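Local structure of WbbM protein (Klebsiella pneumoniae, 6U4B) at residues S227-L230 / F231-D235; Y387-L390 / F391-Q394. The protein is a bifunctional glycosyltransferase, an O-antigen polymerase that assembles as a trimer and probably transfers sugars through two separate transferase modules. All blocks are in the same frame, centred on the assembly; numbering follows the deposited sequence.

Contact 1 and contact 2 are both local, formed between residues three or four apart in one continuous piece of chain: contact 1 within helix 220-240, contact 2 where a 3-10 turn enters helix 392-395. Residues 227-235 belong to the DUF4422 region and residues 387-394 to the glycosyltransferase family 8 region; their centres are 45 Å apart and their nearest atoms about 34 Å, so neither touches the other. Only contact 2 is close to an annotated site. The side chain of Arg-389 comes within about 3 Å of that of Asp-406, a magnesium ligand, and about 6 Å from the metal itself, whereas contact 1 is buried helix packing away from the annotated sites.

Contact 1 of 2, residues S227-L230 / F231-D235; sequences SEWL and FSILD
Within the long helix 220-240 of the DUF4422 region, Trp-229 and Ile-233 meet one turn apart in a CH-pi contact. The methyl CD1 of Ile-233 sits over one indole face, 3.5 Å from the centroid of the six-membered ring and 18° off its normal, so it lies nearly above the ring centre. CG1 of Ile-233 is anti to its own carbonyl carbon and carries CD1 back along the helix to reach that face. Stacking with Tyr-197 also involves the indole.

The carbonyl of Trp-229 takes two donors. Ser-232 OG gives it a hydrogen bond, 2.8 Å from OG to Trp-229 O, whereas the backbone bond from Ile-233 N to the same oxygen is long and weak at 3.3 Å. The serine torsion (chi1 72°) turns OG back to this carbonyl of the preceding turn, and the hydroxyl is also hydrogen-bonded to Tyr-194 OH.

Another flank is apolar. Leu-230 CG and Leu-234 CD1 approach to 3.9 Å, their side chains crossing at a slant. Phe-231 turns its ring edge to Ser-227 O, with CD2 3.4 Å from that oxygen, and the same carbonyl accepts the nearly straight bond from Phe-231 N (170°). Helix 82-91 brings Leu-82 against the two leucines and the rings of His-85, Tyr-86 and Trp-89 around the phenyl group, while Leu-261 of helix 253-272 touches Trp-229, Leu-230, Ile-233 and Leu-234.

The chemistry implies a helix buried among its neighbours through aromatic and aliphatic groups, in which a serine hydroxyl supplements a stretched main-chain bond at Trp-229 O.

Contact 2 of 2, residues Y387-L390 / F391-Q394; sequences YARL and FIPQ
Phe-391 turns a ring edge back toward the carbonyl oxygens of Tyr-387 and Ala-388 where a 3-10 turn runs into the short helix 392-395, in the glycosyltransferase family 8 region. The 3-10 character shows in two i to i+3 hydrogen bonds: Phe-391 N to Ala-388 O at 3.0 Å and Ile-392 N to Arg-389 O at 3.2 Å. In the second, the donor stands 64° out of the carbonyl plane, although its N-H points fairly straight at the oxygen (166°).

Followed outward, Phe-391 begins with CB 3.6 Å from Ala-388 O. CG is anti to the residue's own carbonyl carbon (chi1 -63°), which directs the ring back toward the preceding turn. CD1 then comes to 3.2 Å from Tyr-387 O, and CE1 lies 3.5 Å from that same oxygen, so the oxygen sits beside the CD1-CE1 edge. CE1 also reaches Tyr-387 CB, a looser apolar approach at 4.4 Å. Beyond the turn the phenyl group stacks with Phe-370 and touches Met-494 of helix 489-499.

Ile-392 goes a different way: its CD1 packs beside the backbone of Arg-389 and its side chain rests on Val-402 and Phe-404. Arg-389 meanwhile extends toward the metal site, where NH1 forms a salt bridge with the magnesium ligand Asp-406 and NE forms one with Asp-506. Such pairing would be expected to hold the guanidinium between two carboxylates and could orient Asp-406. Where the helix starts, Pro-393 CD lies 3.5 Å from Leu-390 O.

Contact 1 of 2, residues S227-L230 / F231-D235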
loop_
_atom_site.group_PDB
_atom_site.type_symbol
_atom_site.label_atom_id
_atom_site.label_comp_id
_atom_site.label_asym_id
_atom_site.label_seq_id
_atom_site.Cartn_x
_atom_site.Cartn_y
_atom_site.Cartn_z
ATOM N N SER A 227 0.226 -52.152 -8.770
ATOM C CA SER A 227 0.020 -50.710 -8.867
ATOM C C SER A 227 -0.490 -50.318 -10.249
ATOM O O SER A 227 -1.480 -49.588 -10.372
ATOM C CB SER A 227 1.319 -49.969 -8.543
ATOM O OG SER A 227 1.766 -50.272 -7.232
ATOM N N GLU A 228 0.180 -50.791 -11.304
ATOM C CA GLU A 228 -0.271 -50.491 -12.660
ATOM C C GLU A 228 -1.683 -51.010 -12.892
ATOM O O GLU A 228 -2.497 -50.349 -13.548
ATOM C CB GLU A 228 0.696 -51.093 -13.681
ATOM C CG GLU A 228 2.072 -50.449 -13.703
ATOM C CD GLU A 228 3.063 -51.227 -14.549
ATOM O OE1 GLU A 228 2.767 -52.390 -14.896
ATOM O OE2 GLU A 228 4.140 -50.678 -14.865
ATOM N N TRP A 229 -1.992 -52.186 -12.345
ATOM C CA TRP A 229 -3.316 -52.773 -12.516
ATOM C C TRP A 229 -4.368 -51.996 -11.733
ATOM O O TRP A 229 -5.417 -51.632 -12.278
ATOM C CB TRP A 229 -3.277 -54.240 -12.082
ATOM C CG TRP A 229 -4.592 -54.962 -12.137
ATOM C CD1 TRP A 229 -5.122 -55.622 -13.208
ATOM C CD2 TRP A 229 -5.525 -55.126 -11.063
ATOM N NE1 TRP A 229 -6.334 -56.174 -12.872
ATOM C CE2 TRP A 229 -6.603 -55.886 -11.558
ATOM C CE3 TRP A 229 -5.557 -54.698 -9.730
ATOM C CZ2 TRP A 229 -7.702 -56.227 -10.770
ATOM C CZ3 TRP A 229 -6.648 -55.037 -8.951
ATOM C CH2 TRP A 229 -7.706 -55.794 -9.473
ATOM N N LEU A 230 -4.100 -51.723 -10.453
ATOM C CA LEU A 230 -5.101 -51.082 -9.604
ATOM C C LEU A 230 -5.444 -49.683 -10.103
ATOM O O LEU A 230 -6.621 -49.328 -10.231
ATOM C CB LEU A 230 -4.607 -51.020 -8.159
ATOM C CG LEU A 230 -5.492 -50.236 -7.186
ATOM C CD1 LEU A 230 -6.813 -50.955 -6.949
ATOM C CD2 LEU A 230 -4.770 -49.974 -5.869
ATOM N N PHE A 231 -4.427 -48.870 -10.394
ATOM C CA PHE A 231 -4.690 -47.478 -10.731
ATOM C C PHE A 231 -5.175 -47.294 -12.161
ATOM O O PHE A 231 -5.805 -46.274 -12.452
ATOM C CB PHE A 231 -3.447 -46.629 -10.460
ATOM C CG PHE A 231 -3.219 -46.364 -9.001
ATOM C CD1 PHE A 231 -3.966 -45.407 -8.338
ATOM C CD2 PHE A 231 -2.284 -47.093 -8.283
ATOM C CE1 PHE A 231 -3.775 -45.167 -6.992
ATOM C CE2 PHE A 231 -2.088 -46.859 -6.934
ATOM C CZ PHE A 231 -2.835 -45.894 -6.287
ATOM N N SER A 232 -4.913 -48.252 -13.056
ATOM C CA SER A 232 -5.562 -48.214 -14.363
ATOM C C SER A 232 -7.069 -48.375 -14.220
ATOM O O SER A 232 -7.845 -47.734 -14.940
ATOM C CB SER A 232 -4.992 -49.303 -15.273
ATOM O OG SER A 232 -5.420 -50.589 -14.859
ATOM N N ILE A 233 -7.500 -49.224 -13.285
ATOM C CA ILE A 233 -8.926 -49.389 -13.020
ATOM C C ILE A 233 -9.490 -48.149 -12.339
ATOM O O ILE A 233 -10.579 -47.673 -12.686
ATOM C CB ILE A 233 -9.159 -50.653 -12.175
ATOM C CG1 ILE A 233 -8.805 -51.904 -12.984
ATOM C CG2 ILE A 233 -10.597 -50.707 -11.672
ATOM C CD1 ILE A 233 -8.513 -53.114 -12.137
ATOM N N LEU A 234 -8.764 -47.609 -11.359
ATOM C CA LEU A 234 -9.264 -46.446 -10.635
ATOM C C LEU A 234 -9.344 -45.215 -11.533
ATOM O O LEU A 234 -10.263 -44.404 -11.380
ATOM C CB LEU A 234 -8.391 -46.175 -9.408
ATOM C CG LEU A 234 -8.334 -47.306 -8.370
ATOM C CD1 LEU A 234 -7.529 -46.893 -7.144
ATOM C CD2 LEU A 234 -9.736 -47.765 -7.973
ATOM N N ASP A 235 -8.410 -45.068 -12.479
ATOM C CA ASP A 235 -8.506 -43.980 -13.448
ATOM C C ASP A 235 -9.818 -44.050 -14.220
ATOM O O ASP A 235 -10.532 -43.048 -14.350
ATOM C CB ASP A 235 -7.326 -44.017 -14.421
ATOM C CG ASP A 235 -6.017 -43.621 -13.775
ATOM O OD1 ASP A 235 -4.963 -44.112 -14.233
ATOM O OD2 ASP A 235 -6.042 -42.836 -12.802
#

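Contact 2 of 2, residues Y387-L390 / F391-Q394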
loop_
_atom_site.group_PDB
_atom_site.type_symbol
_atom_site.label_atom_id
_atom_site.label_comp_id
_atom_site.label_asym_id
_atom_site.label_seq_id
_atom_site.Cartn_x
_atom_site.Cartn_y
_atom_site.Cartn_z
ATOM N N TYR A 387 1.646 -23.323 27.899
ATOM C CA TYR A 387 2.986 -23.770 28.255
ATOM C C TYR A 387 3.823 -24.140 27.035
ATOM O O TYR A 387 4.781 -24.909 27.156
ATOM C CB TYR A 387 2.900 -24.949 29.226
ATOM C CG TYR A 387 2.241 -24.589 30.537
ATOM C CD1 TYR A 387 0.875 -24.759 30.725
ATOM C CD2 TYR A 387 2.987 -24.065 31.584
ATOM C CE1 TYR A 387 0.273 -24.423 31.923
ATOM C CE2 TYR A 387 2.394 -23.724 32.779
ATOM C CZ TYR A 387 1.040 -23.905 32.946
ATOM O OH TYR A 387 0.458 -23.565 34.145
ATOM N N ALA A 388 3.488 -23.584 25.865
ATOM C CA ALA A 388 4.151 -23.976 24.624
ATOM C C ALA A 388 5.657 -23.755 24.687
ATOM O O ALA A 388 6.430 -24.562 24.156
ATOM C CB ALA A 388 3.549 -23.204 23.449
ATOM N N ARG A 389 6.094 -22.668 25.332
ATOM C CA ARG A 389 7.519 -22.354 25.390
ATOM C C ARG A 389 8.328 -23.480 26.026
ATOM O O ARG A 389 9.483 -23.706 25.644
ATOM C CB ARG A 389 7.737 -21.048 26.156
ATOM C CG ARG A 389 7.398 -19.788 25.364
ATOM C CD ARG A 389 7.662 -18.544 26.197
ATOM N NE ARG A 389 6.672 -18.375 27.254
ATOM C CZ ARG A 389 5.951 -17.274 27.441
ATOM N NH1 ARG A 389 6.120 -16.222 26.650
ATOM N NH2 ARG A 389 5.072 -17.219 28.432
ATOM N N LEU A 390 7.744 -24.196 26.991
ATOM C CA LEU A 390 8.462 -25.276 27.659
ATOM C C LEU A 390 8.826 -26.410 26.711
ATOM O O LEU A 390 9.778 -27.147 26.982
ATOM C CB LEU A 390 7.627 -25.835 28.812
ATOM C CG LEU A 390 7.179 -24.855 29.893
ATOM C CD1 LEU A 390 6.425 -25.595 30.988
ATOM C CD2 LEU A 390 8.371 -24.108 30.466
ATOM N N PHE A 391 8.097 -26.566 25.611
ATOM C CA PHE A 391 8.307 -27.679 24.695
ATOM C C PHE A 391 9.240 -27.336 23.545
ATOM O O PHE A 391 9.471 -28.188 22.680
ATOM C CB PHE A 391 6.959 -28.166 24.155
ATOM C CG PHE A 391 6.045 -28.695 25.223
ATOM C CD1 PHE A 391 5.150 -27.854 25.865
ATOM C CD2 PHE A 391 6.100 -30.027 25.603
ATOM C CE1 PHE A 391 4.318 -28.335 26.856
ATOM C CE2 PHE A 391 5.268 -30.516 26.599
ATOM C CZ PHE A 391 4.375 -29.669 27.226
ATOM N N ILE A 392 9.782 -26.112 23.523
ATOM C CA ILE A 392 10.698 -25.730 22.444
ATOM C C ILE A 392 11.937 -26.614 22.390
ATOM O O ILE A 392 12.300 -27.051 21.287
ATOM C CB ILE A 392 11.026 -24.232 22.538
ATOM C CG1 ILE A 392 9.829 -23.413 22.050
ATOM C CG2 ILE A 392 12.277 -23.902 21.736
ATOM C CD1 ILE A 392 9.887 -21.944 22.416
ATOM N N PRO A 393 12.621 -26.931 23.493
ATOM C CA PRO A 393 13.799 -27.812 23.382
ATOM C C PRO A 393 13.487 -29.211 22.871
ATOM O O PRO A 393 14.404 -29.898 22.406
ATOM C CB PRO A 393 14.353 -27.850 24.815
ATOM C CG PRO A 393 13.216 -27.438 25.678
ATOM C CD PRO A 393 12.452 -26.441 24.873
ATOM N N GLN A 394 12.232 -29.659 22.933
ATOM C CA GLN A 394 11.898 -30.990 22.436
ATOM C C GLN A 394 11.516 -30.969 20.958
ATOM O O GLN A 394 12.082 -31.720 20.158
ATOM C CB GLN A 394 10.766 -31.600 23.268
ATOM C CG GLN A 394 10.470 -33.065 22.949
ATOM C CD GLN A 394 11.562 -34.013 23.430
ATOM O OE1 GLN A 394 12.529 -33.598 24.071
ATOM N NE2 GLN A 394 11.405 -35.297 23.124
#